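Local coordinates for protein pyruvate kinase (Toxoplasma gondii, PDB 3GG8) that catalyses the last step of glycolysis, moving the phosphoryl group of phosphoenolpyruvate onto ADP to give pyruvate and ATP, at residues I135-E138 with T139-A142; S151-P154 with G155-I158; V169-G173 with S174-I178; G206-D209 with K210-L214. All blocks are in the same frame, centred on the assembly; numbering follows the deposited sequence.

Interaction 1: residues I135-E138 with T139-A142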
loop_
_atom_site.group_PDB
_atom_site.type_symbol
_atom_site.label_atom_id
_atom_site.label_comp_id
_atom_site.label_asym_id
_atom_site.label_seq_id
_atom_site.Cartn_x
_atom_site.Cartn_y
_atom_site.Cartn_z
ATOM N N ILE C 135 -44.755 -22.558 45.977
ATOM C CA ILE C 135 -43.584 -22.786 46.821
ATOM C C ILE C 135 -42.857 -24.021 46.279
ATOM O O ILE C 135 -43.397 -25.133 46.313
ATOM C CB ILE C 135 -43.991 -22.978 48.318
ATOM C CG1 ILE C 135 -44.800 -21.771 48.842
ATOM C CG2 ILE C 135 -42.773 -23.292 49.186
ATOM C CD1 ILE C 135 -44.094 -20.391 48.713
ATOM N N GLY C 136 -41.650 -23.817 45.765
ATOM C CA GLY C 136 -40.924 -24.852 45.046
ATOM C C GLY C 136 -40.323 -25.983 45.867
ATOM O O GLY C 136 -40.235 -25.903 47.089
ATOM N N ASP C 137 -39.930 -27.051 45.175
ATOM C CA ASP C 137 -39.150 -28.145 45.759
ATOM C C ASP C 137 -38.206 -28.706 44.693
ATOM O O ASP C 137 -38.032 -28.083 43.646
ATOM C CB ASP C 137 -40.055 -29.232 46.356
ATOM C CG ASP C 137 -41.007 -29.838 45.336
ATOM O OD1 ASP C 137 -42.229 -29.834 45.595
ATOM O OD2 ASP C 137 -40.544 -30.336 44.288
ATOM N N GLU C 138 -37.611 -29.874 44.950
ATOM C CA GLU C 138 -36.581 -30.422 44.059
ATOM C C GLU C 138 -37.112 -30.724 42.656
ATOM O O GLU C 138 -36.355 -30.665 41.690
ATOM C CB GLU C 138 -35.928 -31.674 44.666
ATOM C CG GLU C 138 -34.506 -31.943 44.160
ATOM C CD GLU C 138 -33.878 -33.202 44.751
ATOM O OE1 GLU C 138 -33.207 -33.940 43.998
ATOM O OE2 GLU C 138 -34.050 -33.454 45.962
ATOM N N THR C 139 -38.407 -31.028 42.551
ATOM C CA THR C 139 -39.028 -31.428 41.286
ATOM C C THR C 139 -39.657 -30.272 40.479
ATOM O O THR C 139 -39.583 -30.271 39.245
ATOM C CB THR C 139 -40.109 -32.497 41.508
ATOM O OG1 THR C 139 -41.342 -31.870 41.889
ATOM C CG2 THR C 139 -39.669 -33.516 42.580
ATOM N N THR C 140 -40.299 -29.323 41.168
ATOM C CA THR C 140 -40.976 -28.196 40.509
ATOM C C THR C 140 -40.646 -26.835 41.136
ATOM O O THR C 140 -40.651 -26.692 42.353
ATOM C CB THR C 140 -42.530 -28.423 40.360
ATOM O OG1 THR C 140 -43.235 -27.173 40.424
ATOM C CG2 THR C 140 -43.085 -29.357 41.419
ATOM N N ILE C 141 -40.345 -25.848 40.293
ATOM C CA ILE C 141 -40.089 -24.475 40.744
ATOM C C ILE C 141 -40.909 -23.437 39.965
ATOM O O ILE C 141 -41.446 -23.737 38.893
ATOM C CB ILE C 141 -38.552 -24.104 40.733
ATOM C CG1 ILE C 141 -37.984 -24.020 39.315
ATOM C CG2 ILE C 141 -37.732 -25.076 41.599
ATOM C CD1 ILE C 141 -36.624 -23.298 39.250
ATOM N N ALA C 142 -40.995 -22.220 40.505
ATOM C CA ALA C 142 -41.706 -21.111 39.857
ATOM C C ALA C 142 -40.740 -20.129 39.206
ATOM O O ALA C 142 -39.594 -19.999 39.637
ATOM C CB ALA C 142 -42.577 -20.401 40.849
#
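D137 turns its carboxylate onto the start of the following strand, and one oxygen, OD2, takes three donors from T139 and T140. The most direct is the backbone T139 N, 2.8 Å from D137 OD2 and met nearly end-on to the C-O bond. The hydroxyl T139 OG1 donates to D137 OD2 at 3.0 Å, arriving on the syn lone pair, the side of the other oxygen. T140 N completes the grip from above the carboxylate plane, 3.3 Å from D137 OD2. With CG lying between the backbone N and the carbonyl carbon (chi1 59°), the short side chain reaches forward over the turn it opens, and three donors from different directions should fix its rotation. Behind the carboxylate, the backbone closes the bend: D137 N donates to T140 O at 2.9 Å. The CG2 methyl of I141 packs 3.6 Å from D137 O. Further out, backbone bonds join T139 and I141 to K127, and I141 to V129, fixing the new strand against strand 125-129, while G136 is bonded to F111 and K113. The ring closed by D137 OD2 and T139 N is an Asx turn, here reversing the chain into strand 140-142, an outermost strand, within this chain, of the mixed sheet that belongs, consistent with the family, to the B domain inserted in the pyruvate kinase barrel.

Interaction 2: residues S151-P154 with G155-I158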
loop_
_atom_site.group_PDB
_atom_site.type_symbol
_atom_site.label_atom_id
_atom_site.label_comp_id
_atom_site.label_asym_id
_atom_site.label_seq_id
_atom_site.Cartn_x
_atom_site.Cartn_y
_atom_site.Cartn_z
ATOM N N SER C 151 -42.256 -18.623 25.028
ATOM C CA SER C 151 -41.017 -18.002 24.573
ATOM C C SER C 151 -39.998 -19.088 24.261
ATOM O O SER C 151 -39.243 -19.020 23.290
ATOM C CB SER C 151 -40.468 -17.062 25.654
ATOM O OG SER C 151 -41.439 -16.098 26.042
ATOM N N VAL C 152 -40.012 -20.098 25.113
ATOM C CA VAL C 152 -39.106 -21.227 25.080
ATOM C C VAL C 152 -39.765 -22.382 24.303
ATOM O O VAL C 152 -41.001 -22.492 24.262
ATOM C CB VAL C 152 -38.690 -21.549 26.564
ATOM C CG1 VAL C 152 -39.149 -22.898 27.023
ATOM C CG2 VAL C 152 -37.213 -21.297 26.802
ATOM N N LYS C 153 -38.947 -23.196 23.632
ATOM C CA LYS C 153 -39.423 -24.367 22.884
ATOM C C LYS C 153 -38.551 -25.572 23.228
ATOM O O LYS C 153 -37.434 -25.387 23.709
ATOM C CB LYS C 153 -39.382 -24.114 21.365
ATOM C CG LYS C 153 -40.261 -22.954 20.880
ATOM C CD LYS C 153 -40.433 -22.959 19.361
ATOM C CE LYS C 153 -40.404 -21.532 18.782
ATOM N NZ LYS C 153 -41.327 -20.558 19.474
ATOM N N PRO C 154 -39.051 -26.810 22.993
ATOM C CA PRO C 154 -38.215 -28.000 23.208
ATOM C C PRO C 154 -36.820 -27.856 22.577
ATOM O O PRO C 154 -36.702 -27.482 21.412
ATOM C CB PRO C 154 -39.002 -29.108 22.498
ATOM C CG PRO C 154 -40.433 -28.684 22.616
ATOM C CD PRO C 154 -40.413 -27.172 22.538
ATOM N N GLY C 155 -35.774 -28.135 23.341
ATOM C CA GLY C 155 -34.423 -28.061 22.802
ATOM C C GLY C 155 -33.693 -26.823 23.269
ATOM O O GLY C 155 -32.453 -26.816 23.327
ATOM N N ASN C 156 -34.465 -25.785 23.602
ATOM C CA ASN C 156 -33.945 -24.557 24.212
ATOM C C ASN C 156 -33.239 -24.821 25.543
ATOM O O ASN C 156 -33.597 -25.735 26.279
ATOM C CB ASN C 156 -35.070 -23.541 24.466
ATOM C CG ASN C 156 -35.342 -22.632 23.276
ATOM O OD1 ASN C 156 -36.470 -22.575 22.772
ATOM N ND2 ASN C 156 -34.321 -21.915 22.822
ATOM N N THR C 157 -32.259 -23.987 25.859
ATOM C CA THR C 157 -31.568 -24.073 27.131
ATOM C C THR C 157 -32.010 -22.940 28.062
ATOM O O THR C 157 -32.141 -21.796 27.628
ATOM C CB THR C 157 -30.040 -24.054 26.911
ATOM O OG1 THR C 157 -29.654 -25.257 26.233
ATOM C CG2 THR C 157 -29.303 -23.964 28.232
ATOM N N ILE C 158 -32.268 -23.266 29.327
ATOM C CA ILE C 158 -32.499 -22.243 30.353
ATOM C C ILE C 158 -31.416 -22.320 31.427
ATOM O O ILE C 158 -31.178 -23.394 31.999
ATOM C CB ILE C 158 -33.884 -22.377 31.049
ATOM C CG1 ILE C 158 -35.034 -22.278 30.055
ATOM C CG2 ILE C 158 -34.049 -21.313 32.137
ATOM C CD1 ILE C 158 -36.367 -22.695 30.674
HETATM O O HOH W 1 -37.718 -20.414 21.116
#
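N156 points its side chain back across the turn toward V152 and K153, and its carbonyl end does most of the joining. The oxygen N156 OD1 accepts from K153 N at 2.7 Å, with the donor in the plane of the amide and on a lone pair. Alongside, V152 and N156 run antiparallel past one another, and V152 CG2 lies against N156 CB at 3.9 Å rather than against its amide. The same methyl meets I158 at about a right angle, V152 CG2 to I158 CG1 being 4.0 Å. I158 CG1 is placed anti to the carbonyl carbon (chi1 -59°), which brings it nearer to V152. The backbone between these side chains forms a type II beta turn from K153 to N156, closed by N156 N donating to K153 O over 3.0 Å. P154 and G155 occupy its two corners, and the positive phi of G155 (104°) has the sign expected at the second corner of a type II turn. V169, in the adjoining strand 165-172, packs on both V152 and I158. A water that donates to both S151 O and N156 OD1 extends the polar side, each bond 3.0 Å long. The asparagine oxygen thus accepts from a backbone amide and a water, while its CB joins the valine-isoleucine packing: one residue holds the turn through polar bonds on one part and apolar contact on another.

Interaction 3: residues V169-G173 with S174-I178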
loop_
_atom_site.group_PDB
_atom_site.type_symbol
_atom_site.label_atom_id
_atom_site.label_comp_id
_atom_site.label_asym_id
_atom_site.label_seq_id
_atom_site.Cartn_x
_atom_site.Cartn_y
_atom_site.Cartn_z
ATOM N N VAL C 169 -34.949 -27.669 27.728
ATOM C CA VAL C 169 -36.418 -27.762 27.651
ATOM C C VAL C 169 -36.858 -29.024 26.886
ATOM O O VAL C 169 -36.431 -29.260 25.758
ATOM C CB VAL C 169 -37.068 -26.488 27.013
ATOM C CG1 VAL C 169 -38.576 -26.646 26.902
ATOM C CG2 VAL C 169 -36.730 -25.234 27.811
ATOM N N VAL C 170 -37.721 -29.816 27.515
ATOM C CA VAL C 170 -38.179 -31.082 26.952
ATOM C C VAL C 170 -39.622 -30.958 26.420
ATOM O O VAL C 170 -39.966 -31.537 25.384
ATOM C CB VAL C 170 -38.017 -32.237 27.995
ATOM C CG1 VAL C 170 -38.878 -33.439 27.650
ATOM C CG2 VAL C 170 -36.552 -32.653 28.091
ATOM N N GLU C 171 -40.444 -30.176 27.115
ATOM C CA GLU C 171 -41.854 -30.021 26.783
ATOM C C GLU C 171 -42.350 -28.674 27.278
ATOM O O GLU C 171 -41.842 -28.157 28.274
ATOM C CB GLU C 171 -42.674 -31.142 27.426
ATOM C CG GLU C 171 -44.142 -30.794 27.662
ATOM C CD GLU C 171 -44.979 -31.968 28.173
ATOM O OE1 GLU C 171 -46.118 -31.717 28.642
ATOM O OE2 GLU C 171 -44.503 -33.126 28.109
ATOM N N VAL C 172 -43.341 -28.115 26.577
ATOM C CA VAL C 172 -43.980 -26.859 26.980
ATOM C C VAL C 172 -45.477 -27.050 27.147
ATOM O O VAL C 172 -46.107 -27.733 26.350
ATOM C CB VAL C 172 -43.700 -25.674 25.986
ATOM C CG1 VAL C 172 -42.207 -25.413 25.858
ATOM C CG2 VAL C 172 -44.326 -25.923 24.599
ATOM N N GLY C 173 -46.032 -26.468 28.201
ATOM C CA GLY C 173 -47.479 -26.422 28.393
ATOM C C GLY C 173 -47.919 -24.978 28.288
ATOM O O GLY C 173 -47.164 -24.135 27.816
ATOM N N SER C 174 -49.133 -24.681 28.738
ATOM C CA SER C 174 -49.616 -23.296 28.732
ATOM C C SER C 174 -49.019 -22.453 29.855
ATOM O O SER C 174 -48.734 -21.269 29.663
ATOM C CB SER C 174 -51.142 -23.242 28.805
ATOM O OG SER C 174 -51.627 -24.105 29.821
ATOM N N ASP C 175 -48.843 -23.071 31.022
ATOM C CA ASP C 175 -48.408 -22.362 32.227
ATOM C C ASP C 175 -47.250 -23.075 32.923
ATOM O O ASP C 175 -47.104 -22.988 34.139
ATOM C CB ASP C 175 -49.594 -22.214 33.191
ATOM C CG ASP C 175 -50.251 -23.556 33.537
ATOM O OD1 ASP C 175 -51.304 -23.547 34.208
ATOM O OD2 ASP C 175 -49.724 -24.625 33.140
ATOM N N TYR C 176 -46.453 -23.801 32.148
ATOM C CA TYR C 176 -45.334 -24.587 32.673
ATOM C C TYR C 176 -44.449 -25.081 31.539
ATOM O O TYR C 176 -44.834 -25.072 30.366
ATOM C CB TYR C 176 -45.821 -25.802 33.483
ATOM C CG TYR C 176 -46.359 -26.925 32.618
ATOM C CD1 TYR C 176 -47.714 -26.980 32.290
ATOM C CD2 TYR C 176 -45.510 -27.931 32.110
ATOM C CE1 TYR C 176 -48.225 -27.994 31.493
ATOM C CE2 TYR C 176 -46.008 -28.949 31.299
ATOM C CZ TYR C 176 -47.371 -28.972 30.997
ATOM O OH TYR C 176 -47.903 -29.971 30.205
ATOM N N VAL C 177 -43.273 -25.559 31.932
ATOM C CA VAL C 177 -42.281 -26.123 31.035
ATOM C C VAL C 177 -41.645 -27.288 31.803
ATOM O O VAL C 177 -41.389 -27.178 33.009
ATOM C CB VAL C 177 -41.238 -25.026 30.638
ATOM C CG1 VAL C 177 -39.930 -25.618 30.151
ATOM C CG2 VAL C 177 -41.825 -24.084 29.585
ATOM N N ILE C 178 -41.464 -28.416 31.118
ATOM C CA ILE C 178 -40.716 -29.551 31.663
ATOM C C ILE C 178 -39.286 -29.415 31.184
ATOM O O ILE C 178 -39.021 -29.181 30.004
ATOM C CB ILE C 178 -41.296 -30.946 31.217
ATOM C CG1 ILE C 178 -42.828 -31.015 31.378
ATOM C CG2 ILE C 178 -40.630 -32.100 31.979
ATOM C CD1 ILE C 178 -43.342 -30.810 32.809
#
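A beta hairpin returns strand 165-172 along strand 176-181, and it carries a classic beta bulge in which V170 and E171 both face I178. The oxygen I178 O takes V170 N at 2.9 Å and, weakly, E171 N at 3.4 Å, so one carbonyl serves two successive amides. In return I178 N donates to E171 O, the other half of the antiparallel hydrogen-bonded pair. V172 and V177 follow as a non-hydrogen-bonded pair, and G173 N closes the hairpin end on Y176 O at 2.8 Å. On the face with the valines, V177 uses both branches: its CG1, anti to the backbone N (chi1 159°), reaches V169 CG1 at 3.7 Å, whereas its CG2 lies beside V172 CG1. V152, from the loop before strand 157-160, packs on all three valines. E171 and I178 extend together over the other face, and the extended glutamate then passes on to the tyrosine. Y176 OH donates to E171 OE1 at 2.9 Å, reaching the carboxylate on its anti side and slightly out of its plane. Relative to the ring, OE1 lies in plane at the edge, with the ring and carboxylate planes 53° apart. K127 of the adjacent strand 125-129 adds a cation-pi contact to the same ring. The tyrosine also folds over the turn, where G173 CA makes a CH-pi contact with the Y176 ring, 3.8 Å from its centroid and offset toward the rim.

Interaction 4: residues G206-D209 with K210-L214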
loop_
_atom_site.group_PDB
_atom_site.type_symbol
_atom_site.label_atom_id
_atom_site.label_comp_id
_atom_site.label_asym_id
_atom_site.label_seq_id
_atom_site.Cartn_x
_atom_site.Cartn_y
_atom_site.Cartn_z
ATOM N N GLY C 206 -39.245 -0.305 31.847
ATOM C CA GLY C 206 -40.516 -0.397 32.565
ATOM C C GLY C 206 -40.908 0.917 33.225
ATOM O O GLY C 206 -40.265 1.940 32.997
ATOM N N GLU C 207 -41.966 0.909 34.034
ATOM C CA GLU C 207 -42.401 2.134 34.716
ATOM C C GLU C 207 -41.363 2.641 35.721
ATOM O O GLU C 207 -41.171 3.853 35.879
ATOM C CB GLU C 207 -43.740 1.928 35.432
ATOM C CG GLU C 207 -44.983 2.237 34.591
ATOM C CD GLU C 207 -45.001 3.669 34.027
ATOM O OE1 GLU C 207 -44.430 4.607 34.647
ATOM O OE2 GLU C 207 -45.591 3.845 32.948
ATOM N N LYS C 208 -40.720 1.710 36.417
ATOM C CA LYS C 208 -39.645 2.062 37.349
ATOM C C LYS C 208 -38.480 2.738 36.636
ATOM O O LYS C 208 -38.022 3.798 37.065
ATOM C CB LYS C 208 -39.146 0.844 38.106
ATOM C CG LYS C 208 -37.973 1.157 39.039
ATOM C CD LYS C 208 -37.052 -0.044 39.177
ATOM C CE LYS C 208 -35.592 0.356 39.386
ATOM N NZ LYS C 208 -35.379 1.508 40.260
ATOM N N ASP C 209 -38.005 2.131 35.549
ATOM C CA ASP C 209 -36.934 2.719 34.748
ATOM C C ASP C 209 -37.296 4.108 34.221
ATOM O O ASP C 209 -36.488 5.029 34.296
ATOM C CB ASP C 209 -36.598 1.809 33.584
ATOM C CG ASP C 209 -36.247 0.391 34.024
ATOM O OD1 ASP C 209 -35.390 0.227 34.915
ATOM O OD2 ASP C 209 -36.824 -0.550 33.448
ATOM N N LYS C 210 -38.509 4.247 33.686
ATOM C CA LYS C 210 -39.012 5.529 33.229
ATOM C C LYS C 210 -38.938 6.584 34.343
ATOM O O LYS C 210 -38.505 7.710 34.105
ATOM C CB LYS C 210 -40.448 5.394 32.671
ATOM C CG LYS C 210 -41.109 6.742 32.352
ATOM C CD LYS C 210 -42.203 6.670 31.313
ATOM C CE LYS C 210 -43.559 6.875 31.951
ATOM N NZ LYS C 210 -44.576 7.431 30.989
ATOM N N HIS C 211 -39.351 6.212 35.552
ATOM C CA HIS C 211 -39.298 7.100 36.723
ATOM C C HIS C 211 -37.850 7.508 37.061
ATOM O O HIS C 211 -37.555 8.690 37.337
ATOM C CB HIS C 211 -39.982 6.403 37.910
ATOM C CG HIS C 211 -39.901 7.156 39.206
ATOM N ND1 HIS C 211 -40.498 8.385 39.396
ATOM C CD2 HIS C 211 -39.332 6.827 40.387
ATOM C CE1 HIS C 211 -40.274 8.789 40.635
ATOM N NE2 HIS C 211 -39.577 7.857 41.260
ATOM N N ASP C 212 -36.948 6.534 37.015
ATOM C CA ASP C 212 -35.538 6.789 37.247
ATOM C C ASP C 212 -34.914 7.708 36.201
ATOM O O ASP C 212 -34.107 8.565 36.534
ATOM C CB ASP C 212 -34.779 5.472 37.308
ATOM C CG ASP C 212 -35.236 4.585 38.463
ATOM O OD1 ASP C 212 -35.796 5.109 39.444
ATOM O OD2 ASP C 212 -35.013 3.364 38.393
ATOM N N ILE C 213 -35.282 7.542 34.937
ATOM C CA ILE C 213 -34.758 8.413 33.880
ATOM C C ILE C 213 -35.286 9.855 33.982
ATOM O O ILE C 213 -34.507 10.819 33.911
ATOM C CB ILE C 213 -35.052 7.832 32.474
ATOM C CG1 ILE C 213 -34.154 6.611 32.220
ATOM C CG2 ILE C 213 -34.882 8.906 31.375
ATOM C CD1 ILE C 213 -34.669 5.677 31.110
ATOM N N LEU C 214 -36.593 9.990 34.161
ATOM C CA LEU C 214 -37.236 11.299 34.122
ATOM C C LEU C 214 -37.122 12.055 35.443
ATOM O O LEU C 214 -36.859 13.253 35.442
ATOM C CB LEU C 214 -38.718 11.177 33.732
ATOM C CG LEU C 214 -39.153 10.594 32.376
ATOM C CD1 LEU C 214 -40.694 10.501 32.323
ATOM C CD2 LEU C 214 -38.641 11.417 31.186
HETATM O O HOH W 2 -33.859 1.644 36.462
#
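K208 and D212, four residues apart on helix 207-217, form a salt bridge with K208 NZ 2.7 Å from D212 OD2. The lysine sets out with CG anti to the backbone N (chi1 177°), then bends repeatedly to bring its amine to the syn lone pair of that oxygen. E207 and K210 pair more loosely: they lie side by side, but E207 OE2 and K210 NZ stay 4.2 Å apart, beyond a salt bridge, and it is the lysine CE that rests on the carboxylate. Among the backbone bonds, K210 N, H211 N, D212 N and I213 N reach in turn back to G206 O, E207 O, K208 O and D209 O, starting the first turns of the helix. At the N-cap, G206 N donates to D209 OD2 at 2.9 Å on its anti lone pair, the half of a capping box that a glycine N-cap can still make. A water joins the two aspartates, donating to D209 OD1 at 2.6 Å and to D212 OD2 at 2.8 Å. D209 OD1 also accepts from G104 N, in the loop after barrel strand 97-101, and D212 OD1 is bonded to H74 NE2, whose ring stacks on H211. On another flank, K210 and I213 pack on helix 233-243, so this helix is tied to the loop after one barrel strand, to the start of helix 74-90 and to its helical neighbour.

Interactions 1, 2 and 3 reach one mixed sheet, whereas interaction 4 lies about 31 to 33 Å from them, centre to centre, on a helix of the parallel-stranded barrel. Interactions 2 and 3 touch: G155 N and V169 O, 2.7 Å apart, and N156 O and V169 N, 2.8 Å apart, are probable hydrogen bonds between the turn leading into strand 157-160 and the neighbouring strand 165-172. Interaction 1 reaches the sheet at an outer strand. Interaction 3 is a surface contact with a small valine cluster beneath it; the others are partly buried. A carboxylate or amide oxygen accepts backbone amides in the two turns, while the helix adds a charge pair to its backbone bonds and an aspartate that accepts the N-cap amide.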